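Long-range contacts in trans-4-hydroxy-L-proline dehydratase (Clostridioides difficile 70-100-2010, PDB 6VXC), which catalyses the radical-based dehydration of trans-4-hydroxy-L-proline to (S)-1-pyrroline-5-carboxylate, as a member of the glycyl radical enzyme family: residues Y427-L436 with G449-C459; K462-I473 with A563-V573. All blocks are in the same frame, centred on the assembly; numbering follows the deposited sequence.

Contact 1: residues Y427-L436 with G449-C459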
loop_
_atom_site.group_PDB
_atom_site.type_symbol
_atom_site.label_atom_id
_atom_site.label_comp_id
_atom_site.label_asym_id
_atom_site.label_seq_id
_atom_site.Cartn_x
_atom_site.Cartn_y
_atom_site.Cartn_z
ATOM N N TYR A 427 9.495 -6.768 -9.586
ATOM C CA TYR A 427 8.231 -6.819 -10.312
ATOM C C TYR A 427 8.487 -7.091 -11.788
ATOM O O TYR A 427 9.439 -6.559 -12.365
ATOM C CB TYR A 427 7.433 -5.505 -10.185
ATOM C CG TYR A 427 7.132 -5.087 -8.769
ATOM C CD1 TYR A 427 6.133 -5.726 -8.041
ATOM C CD2 TYR A 427 7.826 -4.043 -8.172
ATOM C CE1 TYR A 427 5.857 -5.365 -6.735
ATOM C CE2 TYR A 427 7.561 -3.665 -6.873
ATOM C CZ TYR A 427 6.570 -4.331 -6.156
ATOM O OH TYR A 427 6.305 -3.945 -4.871
ATOM N N ASN A 428 7.607 -7.887 -12.397
ATOM C CA ASN A 428 7.736 -8.330 -13.787
ATOM C C ASN A 428 7.077 -7.308 -14.712
ATOM O O ASN A 428 5.846 -7.227 -14.790
ATOM C CB ASN A 428 7.113 -9.714 -13.955
ATOM C CG ASN A 428 7.241 -10.257 -15.370
ATOM O OD1 ASN A 428 7.633 -9.544 -16.286
ATOM N ND2 ASN A 428 6.943 -11.545 -15.538
ATOM N N THR A 429 7.901 -6.537 -15.423
ATOM C CA THR A 429 7.381 -5.498 -16.311
ATOM C C THR A 429 6.421 -6.066 -17.348
ATOM O O THR A 429 5.375 -5.464 -17.629
ATOM C CB THR A 429 8.532 -4.763 -17.000
ATOM O OG1 THR A 429 9.305 -4.051 -16.028
ATOM C CG2 THR A 429 8.007 -3.816 -18.076
ATOM N N GLU A 430 6.755 -7.213 -17.937
ATOM C CA GLU A 430 5.869 -7.766 -18.958
ATOM C C GLU A 430 4.539 -8.205 -18.361
ATOM O O GLU A 430 3.508 -8.082 -19.020
ATOM C CB GLU A 430 6.530 -8.924 -19.712
ATOM C CG GLU A 430 7.421 -8.413 -20.852
ATOM C CD GLU A 430 8.691 -7.768 -20.324
ATOM O OE1 GLU A 430 9.424 -8.477 -19.622
ATOM O OE2 GLU A 430 8.929 -6.559 -20.568
ATOM N N ALA A 431 4.540 -8.710 -17.124
ATOM C CA ALA A 431 3.276 -9.054 -16.485
ATOM C C ALA A 431 2.448 -7.807 -16.205
ATOM O O ALA A 431 1.250 -7.764 -16.498
ATOM C CB ALA A 431 3.534 -9.843 -15.198
ATOM N N ILE A 432 3.083 -6.770 -15.664
ATOM C CA ILE A 432 2.392 -5.509 -15.387
ATOM C C ILE A 432 1.696 -4.985 -16.636
ATOM O O ILE A 432 0.511 -4.622 -16.608
ATOM C CB ILE A 432 3.383 -4.472 -14.829
ATOM C CG1 ILE A 432 3.803 -4.850 -13.401
ATOM C CG2 ILE A 432 2.781 -3.089 -14.914
ATOM C CD1 ILE A 432 5.059 -4.132 -12.935
ATOM N N VAL A 433 2.427 -4.913 -17.747
ATOM C CA VAL A 433 1.845 -4.346 -18.958
ATOM C C VAL A 433 0.649 -5.164 -19.419
ATOM O O VAL A 433 -0.398 -4.611 -19.781
ATOM C CB VAL A 433 2.899 -4.218 -20.066
ATOM C CG1 VAL A 433 2.219 -3.937 -21.409
ATOM C CG2 VAL A 433 3.850 -3.099 -19.720
ATOM N N GLN A 434 0.782 -6.493 -19.406
ATOM C CA GLN A 434 -0.311 -7.354 -19.843
ATOM C C GLN A 434 -1.490 -7.316 -18.870
ATOM O O GLN A 434 -2.651 -7.320 -19.302
ATOM C CB GLN A 434 0.222 -8.772 -20.059
ATOM C CG GLN A 434 0.948 -8.927 -21.399
ATOM C CD GLN A 434 1.630 -10.276 -21.571
ATOM O OE1 GLN A 434 2.182 -10.828 -20.626
ATOM N NE2 GLN A 434 1.483 -10.863 -22.745
ATOM N N GLU A 435 -1.215 -7.250 -17.563
ATOM C CA GLU A 435 -2.286 -7.068 -16.588
ATOM C C GLU A 435 -3.084 -5.805 -16.899
ATOM O O GLU A 435 -4.323 -5.819 -16.908
ATOM C CB GLU A 435 -1.704 -7.004 -15.173
ATOM C CG GLU A 435 -1.155 -8.343 -14.625
ATOM C CD GLU A 435 -0.128 -8.116 -13.530
ATOM O OE1 GLU A 435 -0.154 -7.019 -12.927
ATOM O OE2 GLU A 435 0.726 -9.004 -13.293
ATOM N N LEU A 436 -2.381 -4.705 -17.165
ATOM C CA LEU A 436 -3.048 -3.450 -17.481
ATOM C C LEU A 436 -3.877 -3.568 -18.748
ATOM O O LEU A 436 -5.016 -3.095 -18.800
ATOM C CB LEU A 436 -2.004 -2.330 -17.588
ATOM C CG LEU A 436 -1.384 -1.945 -16.247
ATOM C CD1 LEU A 436 -0.107 -1.118 -16.421
ATOM C CD2 LEU A 436 -2.399 -1.168 -15.414
ATOM N N GLY A 449 2.826 2.528 -16.640
ATOM C CA GLY A 449 2.322 1.954 -15.412
ATOM C C GLY A 449 3.366 1.197 -14.595
ATOM O O GLY A 449 4.546 1.111 -14.922
ATOM N N GLY A 450 2.880 0.617 -13.511
ATOM C CA GLY A 450 3.747 -0.093 -12.601
ATOM C C GLY A 450 2.942 -0.609 -11.434
ATOM O O GLY A 450 1.733 -0.818 -11.546
ATOM N N THR A 451 3.635 -0.863 -10.329
ATOM C CA THR A 451 3.000 -1.306 -9.101
ATOM C C THR A 451 3.190 -0.239 -8.039
ATOM O O THR A 451 4.198 0.468 -8.027
ATOM C CB THR A 451 3.579 -2.642 -8.598
ATOM O OG1 THR A 451 4.991 -2.518 -8.384
ATOM C CG2 THR A 451 3.300 -3.779 -9.593
ATOM N N SER A 452 2.215 -0.132 -7.147
ATOM C CA SER A 452 2.312 0.748 -6.000
ATOM C C SER A 452 1.851 -0.019 -4.775
ATOM O O SER A 452 1.476 -1.192 -4.856
ATOM C CB SER A 452 1.493 2.031 -6.198
ATOM O OG SER A 452 0.103 1.755 -6.248
ATOM N N GLY A 453 1.860 0.658 -3.643
ATOM C CA GLY A 453 1.531 -0.008 -2.394
ATOM C C GLY A 453 2.464 -1.188 -2.193
ATOM O O GLY A 453 3.686 -1.042 -2.212
ATOM N N CYS A 454 1.896 -2.384 -2.054
ATOM C CA CYS A 454 2.696 -3.597 -1.917
ATOM C C CYS A 454 3.054 -4.215 -3.270
ATOM O O CYS A 454 4.234 -4.360 -3.592
ATOM C CB CYS A 454 1.954 -4.610 -1.040
ATOM S SG CYS A 454 1.764 -4.078 0.681
ATOM N N VAL A 455 2.051 -4.582 -4.070
ATOM C CA VAL A 455 2.279 -5.237 -5.352
ATOM C C VAL A 455 1.243 -4.786 -6.380
ATOM O O VAL A 455 1.100 -5.416 -7.428
ATOM C CB VAL A 455 2.234 -6.773 -5.216
ATOM C CG1 VAL A 455 3.346 -7.298 -4.278
ATOM C CG2 VAL A 455 0.808 -7.229 -4.773
ATOM N N GLU A 456 0.519 -3.703 -6.101
ATOM C CA GLU A 456 -0.725 -3.419 -6.822
ATOM C C GLU A 456 -0.463 -2.716 -8.155
ATOM O O GLU A 456 0.141 -1.645 -8.186
ATOM C CB GLU A 456 -1.664 -2.588 -5.952
ATOM C CG GLU A 456 -2.133 -3.322 -4.697
ATOM C CD GLU A 456 -1.184 -3.153 -3.527
ATOM O OE1 GLU A 456 -0.360 -4.059 -3.285
ATOM O OE2 GLU A 456 -1.260 -2.106 -2.859
ATOM N N THR A 457 -0.958 -3.313 -9.242
ATOM C CA THR A 457 -0.754 -2.827 -10.605
ATOM C C THR A 457 -1.699 -1.679 -10.931
ATOM O O THR A 457 -2.900 -1.758 -10.658
ATOM C CB THR A 457 -0.998 -3.952 -11.599
ATOM O OG1 THR A 457 -0.130 -5.038 -11.301
ATOM C CG2 THR A 457 -0.738 -3.469 -13.030
ATOM N N GLY A 458 -1.163 -0.622 -11.527
ATOM C CA GLY A 458 -1.981 0.520 -11.886
ATOM C C GLY A 458 -1.356 1.349 -12.982
ATOM O O GLY A 458 -0.154 1.264 -13.253
ATOM N N CYS A 459 -2.183 2.173 -13.598
ATOM C CA CYS A 459 -1.729 3.078 -14.643
ATOM C C CYS A 459 -1.474 4.456 -14.016
ATOM O O CYS A 459 -2.399 5.258 -13.834
ATOM C CB CYS A 459 -2.734 3.124 -15.783
ATOM S SG CYS A 459 -2.139 4.146 -17.141
#

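Contact 2: residues K462-I473 with A563-V573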
loop_
_atom_site.group_PDB
_atom_site.type_symbol
_atom_site.label_atom_id
_atom_site.label_comp_id
_atom_site.label_asym_id
_atom_site.label_seq_id
_atom_site.Cartn_x
_atom_site.Cartn_y
_atom_site.Cartn_z
ATOM N N LYS A 462 -3.244 8.093 -14.191
ATOM C CA LYS A 462 -4.414 8.036 -15.060
ATOM C C LYS A 462 -5.514 7.121 -14.516
ATOM O O LYS A 462 -6.488 6.854 -15.231
ATOM C CB LYS A 462 -4.027 7.563 -16.456
ATOM C CG LYS A 462 -3.011 8.412 -17.201
ATOM C CD LYS A 462 -2.574 7.697 -18.472
ATOM C CE LYS A 462 -1.910 8.641 -19.480
ATOM N NZ LYS A 462 -0.947 9.543 -18.831
ATOM N N GLU A 463 -5.389 6.627 -13.287
ATOM C CA GLU A 463 -6.281 5.589 -12.799
ATOM C C GLU A 463 -6.588 5.821 -11.333
ATOM O O GLU A 463 -5.712 6.198 -10.554
ATOM C CB GLU A 463 -5.661 4.179 -12.997
ATOM C CG GLU A 463 -6.554 3.048 -12.519
ATOM C CD GLU A 463 -6.018 1.659 -12.854
ATOM O OE1 GLU A 463 -4.829 1.540 -13.241
ATOM O OE2 GLU A 463 -6.793 0.682 -12.731
ATOM N N ALA A 464 -7.840 5.598 -10.969
ATOM C CA ALA A 464 -8.214 5.332 -9.590
ATOM C C ALA A 464 -8.356 3.823 -9.460
ATOM O O ALA A 464 -9.254 3.220 -10.056
ATOM C CB ALA A 464 -9.507 6.054 -9.222
ATOM N N TYR A 465 -7.457 3.206 -8.707
ATOM C CA TYR A 465 -7.490 1.758 -8.488
ATOM C C TYR A 465 -7.493 1.566 -6.980
ATOM O O TYR A 465 -6.449 1.638 -6.331
ATOM C CB TYR A 465 -6.336 1.019 -9.198
ATOM C CG TYR A 465 -4.897 1.492 -8.977
ATOM C CD1 TYR A 465 -4.468 2.726 -9.454
ATOM C CD2 TYR A 465 -3.944 0.652 -8.388
ATOM C CE1 TYR A 465 -3.139 3.150 -9.283
ATOM C CE2 TYR A 465 -2.630 1.056 -8.224
ATOM C CZ TYR A 465 -2.228 2.305 -8.672
ATOM O OH TYR A 465 -0.912 2.700 -8.496
ATOM N N VAL A 466 -8.704 1.355 -6.437
ATOM C CA VAL A 466 -8.979 1.443 -5.008
ATOM C C VAL A 466 -9.054 0.033 -4.421
ATOM O O VAL A 466 -9.803 -0.817 -4.910
ATOM C CB VAL A 466 -10.279 2.226 -4.746
ATOM C CG1 VAL A 466 -10.609 2.247 -3.257
ATOM C CG2 VAL A 466 -10.187 3.661 -5.303
ATOM N N LEU A 467 -8.279 -0.205 -3.370
ATOM C CA LEU A 467 -8.400 -1.421 -2.575
ATOM C C LEU A 467 -9.501 -1.204 -1.544
ATOM O O LEU A 467 -9.546 -0.148 -0.905
ATOM C CB LEU A 467 -7.080 -1.736 -1.871
ATOM C CG LEU A 467 -6.044 -2.584 -2.628
ATOM C CD1 LEU A 467 -5.791 -2.029 -4.006
ATOM C CD2 LEU A 467 -4.744 -2.664 -1.851
ATOM N N THR A 468 -10.405 -2.180 -1.386
ATOM C CA THR A 468 -11.517 -1.994 -0.454
ATOM C C THR A 468 -11.409 -2.824 0.823
ATOM O O THR A 468 -12.157 -2.555 1.769
ATOM C CB THR A 468 -12.879 -2.281 -1.133
ATOM O OG1 THR A 468 -12.976 -3.660 -1.493
ATOM C CG2 THR A 468 -13.097 -1.411 -2.385
ATOM N N GLY A 469 -10.521 -3.808 0.880
ATOM C CA GLY A 469 -10.312 -4.601 2.075
ATOM C C GLY A 469 -9.925 -6.030 1.734
ATOM O O GLY A 469 -10.162 -6.521 0.637
ATOM N N TYR A 470 -9.336 -6.714 2.723
ATOM C CA TYR A 470 -8.921 -8.115 2.600
ATOM C C TYR A 470 -10.114 -9.053 2.814
ATOM O O TYR A 470 -11.045 -8.739 3.552
ATOM C CB TYR A 470 -7.822 -8.446 3.622
ATOM C CG TYR A 470 -6.630 -7.536 3.501
ATOM C CD1 TYR A 470 -5.656 -7.759 2.538
ATOM C CD2 TYR A 470 -6.510 -6.427 4.314
ATOM C CE1 TYR A 470 -4.569 -6.889 2.407
ATOM C CE2 TYR A 470 -5.443 -5.551 4.193
ATOM C CZ TYR A 470 -4.468 -5.786 3.240
ATOM O OH TYR A 470 -3.410 -4.916 3.122
ATOM N N MET A 471 -10.068 -10.213 2.157
ATOM C CA MET A 471 -11.114 -11.225 2.233
ATOM C C MET A 471 -10.503 -12.504 2.793
ATOM O O MET A 471 -9.534 -13.025 2.234
ATOM C CB MET A 471 -11.727 -11.480 0.852
ATOM C CG MET A 471 -12.924 -12.442 0.842
ATOM S SD MET A 471 -14.335 -11.862 1.779
ATOM C CE MET A 471 -14.670 -10.280 1.004
ATOM N N ASN A 472 -11.098 -13.027 3.864
ATOM C CA ASN A 472 -10.555 -14.153 4.626
ATOM C C ASN A 472 -11.020 -15.450 3.956
ATOM O O ASN A 472 -11.989 -16.085 4.362
ATOM C CB ASN A 472 -11.014 -14.051 6.088
ATOM C CG ASN A 472 -10.268 -15.004 7.033
ATOM O OD1 ASN A 472 -9.635 -15.976 6.598
ATOM N ND2 ASN A 472 -10.379 -14.744 8.343
ATOM N N ILE A 473 -10.329 -15.839 2.875
ATOM C CA ILE A 473 -10.771 -17.009 2.109
ATOM C C ILE A 473 -10.761 -18.270 2.960
ATOM O O ILE A 473 -11.713 -19.056 2.874
ATOM C CB ILE A 473 -9.957 -17.141 0.817
ATOM C CG1 ILE A 473 -10.067 -15.849 0.017
ATOM C CG2 ILE A 473 -10.454 -18.306 -0.002
ATOM C CD1 ILE A 473 -9.162 -15.821 -1.170
ATOM N N ALA A 563 -10.830 9.930 -13.164
ATOM C CA ALA A 563 -9.672 9.265 -13.749
ATOM C C ALA A 563 -10.040 8.590 -15.068
ATOM O O ALA A 563 -11.180 8.162 -15.276
ATOM C CB ALA A 563 -9.122 8.220 -12.780
ATOM N N ARG A 564 -9.052 8.477 -15.963
ATOM C CA ARG A 564 -9.297 7.789 -17.230
ATOM C C ARG A 564 -9.732 6.345 -16.997
ATOM O O ARG A 564 -10.586 5.824 -17.715
ATOM C CB ARG A 564 -8.055 7.819 -18.126
ATOM C CG ARG A 564 -8.236 7.121 -19.480
ATOM C CD ARG A 564 -7.016 7.360 -20.393
ATOM N NE ARG A 564 -6.782 8.787 -20.593
ATOM C CZ ARG A 564 -5.730 9.322 -21.216
ATOM N NH1 ARG A 564 -4.768 8.552 -21.721
ATOM N NH2 ARG A 564 -5.642 10.645 -21.323
ATOM N N TYR A 565 -9.125 5.679 -16.029
ATOM C CA TYR A 565 -9.441 4.298 -15.709
ATOM C C TYR A 565 -9.898 4.201 -14.262
ATOM O O TYR A 565 -9.370 4.890 -13.388
ATOM C CB TYR A 565 -8.228 3.384 -15.938
ATOM C CG TYR A 565 -7.623 3.484 -17.330
ATOM C CD1 TYR A 565 -8.214 2.842 -18.423
ATOM C CD2 TYR A 565 -6.456 4.196 -17.542
ATOM C CE1 TYR A 565 -7.661 2.916 -19.674
ATOM C CE2 TYR A 565 -5.891 4.294 -18.801
ATOM C CZ TYR A 565 -6.492 3.648 -19.866
ATOM O OH TYR A 565 -5.931 3.720 -21.114
ATOM N N ASN A 566 -10.859 3.318 -14.012
ATOM C CA ASN A 566 -11.418 3.152 -12.680
ATOM C C ASN A 566 -11.608 1.673 -12.397
ATOM O O ASN A 566 -12.307 0.967 -13.129
ATOM C CB ASN A 566 -12.733 3.927 -12.528
ATOM C CG ASN A 566 -12.510 5.424 -12.550
ATOM O OD1 ASN A 566 -12.231 6.034 -11.522
ATOM N ND2 ASN A 566 -12.585 6.016 -13.734
ATOM N N THR A 567 -10.921 1.206 -11.370
ATOM C CA THR A 567 -11.028 -0.163 -10.904
ATOM C C THR A 567 -11.100 -0.159 -9.385
ATOM O O THR A 567 -10.659 0.781 -8.728
ATOM C CB THR A 567 -9.832 -1.021 -11.375
ATOM O OG1 THR A 567 -8.624 -0.401 -10.942
ATOM C CG2 THR A 567 -9.801 -1.149 -12.891
ATOM N N ARG A 568 -11.660 -1.236 -8.839
ATOM C CA ARG A 568 -11.725 -1.492 -7.409
ATOM C C ARG A 568 -11.336 -2.942 -7.165
ATOM O O ARG A 568 -11.643 -3.819 -7.977
ATOM C CB ARG A 568 -13.137 -1.238 -6.842
ATOM C CG ARG A 568 -13.307 0.140 -6.209
ATOM C CD ARG A 568 -14.743 0.467 -5.812
ATOM N NE ARG A 568 -14.776 1.169 -4.534
ATOM C CZ ARG A 568 -14.333 2.411 -4.355
ATOM N NH1 ARG A 568 -13.809 3.082 -5.370
ATOM N NH2 ARG A 568 -14.413 2.978 -3.167
ATOM N N TYR A 569 -10.686 -3.190 -6.029
ATOM C CA TYR A 569 -10.132 -4.494 -5.716
ATOM C C TYR A 569 -10.634 -4.986 -4.361
ATOM O O TYR A 569 -10.874 -4.205 -3.440
ATOM C CB TYR A 569 -8.580 -4.451 -5.716
ATOM C CG TYR A 569 -7.982 -4.276 -7.097
ATOM C CD1 TYR A 569 -7.839 -3.015 -7.678
ATOM C CD2 TYR A 569 -7.610 -5.383 -7.850
ATOM C CE1 TYR A 569 -7.299 -2.869 -8.958
ATOM C CE2 TYR A 569 -7.081 -5.242 -9.108
ATOM C CZ TYR A 569 -6.930 -3.993 -9.658
ATOM O OH TYR A 569 -6.406 -3.878 -10.920
ATOM N N ILE A 570 -10.782 -6.299 -4.256
ATOM C CA ILE A 570 -10.869 -7.006 -2.982
ATOM C C ILE A 570 -9.654 -7.925 -2.901
ATOM O O ILE A 570 -9.367 -8.656 -3.849
ATOM C CB ILE A 570 -12.189 -7.790 -2.845
ATOM C CG1 ILE A 570 -13.400 -6.847 -2.947
ATOM C CG2 ILE A 570 -12.224 -8.575 -1.527
ATOM C CD1 ILE A 570 -14.709 -7.571 -2.979
ATOM N N GLN A 571 -8.906 -7.831 -1.807
ATOM C CA GLN A 571 -7.619 -8.505 -1.686
ATOM C C GLN A 571 -7.778 -9.909 -1.097
ATOM O O GLN A 571 -8.152 -10.063 0.066
ATOM C CB GLN A 571 -6.669 -7.657 -0.841
ATOM C CG GLN A 571 -6.511 -6.163 -1.256
ATOM C CD GLN A 571 -7.392 -5.168 -0.511
ATOM O OE1 GLN A 571 -8.413 -4.720 -1.030
ATOM N NE2 GLN A 571 -7.019 -4.843 0.713
ATOM N N GLY A 572 -7.438 -10.928 -1.883
ATOM C CA GLY A 572 -7.595 -12.306 -1.420
ATOM C C GLY A 572 -6.445 -12.722 -0.513
ATOM O O GLY A 572 -5.276 -12.577 -0.870
ATOM N N VAL A 573 -6.777 -13.240 0.669
ATOM C CA VAL A 573 -5.773 -13.656 1.636
ATOM C C VAL A 573 -5.913 -15.152 1.883
ATOM O O VAL A 573 -7.025 -15.666 2.054
ATOM C CB VAL A 573 -5.883 -12.884 2.967
ATOM C CG1 VAL A 573 -4.837 -13.389 3.964
ATOM C CG2 VAL A 573 -5.705 -11.408 2.744
HETATM O O HOH W 1 -5.492 -1.520 -11.703
#

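Contact 1: residues Y427-L436 with G449-C459
The ring of Tyr-427 has one face covered by Thr-451, whose OG1 stands 3.0 Å above the ring plane, over its centre. Thr-451 CB lies 4.0 Å from the centroid of the Tyr-427 ring and 12° off the normal, a CH-pi contact. The first torsion of Thr-451 wedges OG1 between its own backbone N and carbonyl carbon, over the ring, and sets CG2 against both Tyr-427 CD1 and Ile-432 CD1, each 3.8 Å away. At the ring's edge, Tyr-427 OH donates a very short hydrogen bond of 2.5 Å to Cys-454 O, while Val-455 approaches Tyr-427 CE1 obliquely through its CA, with CG1 also in apolar contact. The segment 449-459 is a beta hairpin, strands 450-452 and 456-458 joined by a tight turn, like the finger loop that carries the radical cysteine in glycyl radical enzymes. By similarity, Cys-454 in this turn forms the thiyl radical and Glu-456 is the proton acceptor. The tyrosine thus holds the backbone at the cysteine, and Glu-456 OE1 takes a 2.6 Å hydrogen bond from Val-455 N, which lies 45° out of the carboxylate plane. Further from the turn, helix 429-436 crosses strand 456-458 at -60°. There Thr-457 OG1 donates 2.6 Å to Glu-435 OE1, met nearly head-on to its C-O bond; Glu-435 OE2 is hydrogen-bonded to His-754. Thr-457 CG2, anti to the backbone N, rests on Leu-436 CG at 3.6 Å. Beside it Leu-436 CD1 reaches the backbone of Gly-449, and Ile-432 CG2 meets Gly-450 CA.

Contact 2: residues K462-I473 with A563-V573
Tyr-569 O is gripped twice by one residue, accepting from both the backbone N and OG1 of Thr-468, each at 2.9 Å. The two strands, 463-472 and 565-573, are parallel neighbours in the core sheet of the glycyl radical enzyme barrel, with 565-573 in the middle between 463-472 and 657-661. Their register slips by one residue between Leu-467 and Tyr-470, a beta bulge. Gln-571 fills this irregularity: bent at chi2 (95°), its amide turns back so that OE1 accepts from Gly-469 N at 3.0 Å. The same amide places NE2 3.5 Å above the plane of the Tyr-470 ring, over its centre, while Leu-467 CB and CG press on the amide carbon and oxygen. Tyr-470 OH has its partner in Thr-665. The side chains of Arg-568 and Val-466 run side by side, and Val-466 CG1 lies 3.7 Å above the guanidinium plane of Arg-568, toward its rim. Near the start of the strands, Thr-567 OG1 donates to Glu-463 OE2 at 2.8 Å, on the anti side; OE2 also forms a salt bridge with Lys-441, while OE1 is hydrogen-bonded to Cys-459 N. A water links the strands further, donating to Glu-463 OE2 and accepting from Tyr-569 OH at 2.6 Å.

Overall arrangement
Contact 1 closes at Cys-459, and strand 463-472 of contact 2 follows almost at once. Their centres lie about 13 Å apart. Ser-452 OG and Tyr-465 OH are 2.6 Å apart, a probable hydrogen bond between hairpin and sheet, and Gly-458 CA packs 3.3 Å from Glu-463 OE1. Leu-467 CD2 packs 3.7 Å from Glu-456 OE2, an oxygen hydrogen-bonded to His-180 and to a glycerol that probably comes from the crystallisation liquor. The side chain of Tyr-470 is about 6 Å from that of Cys-454, and both side chains lie about 4 Å from glycerol, consistent with a shared active-site pocket.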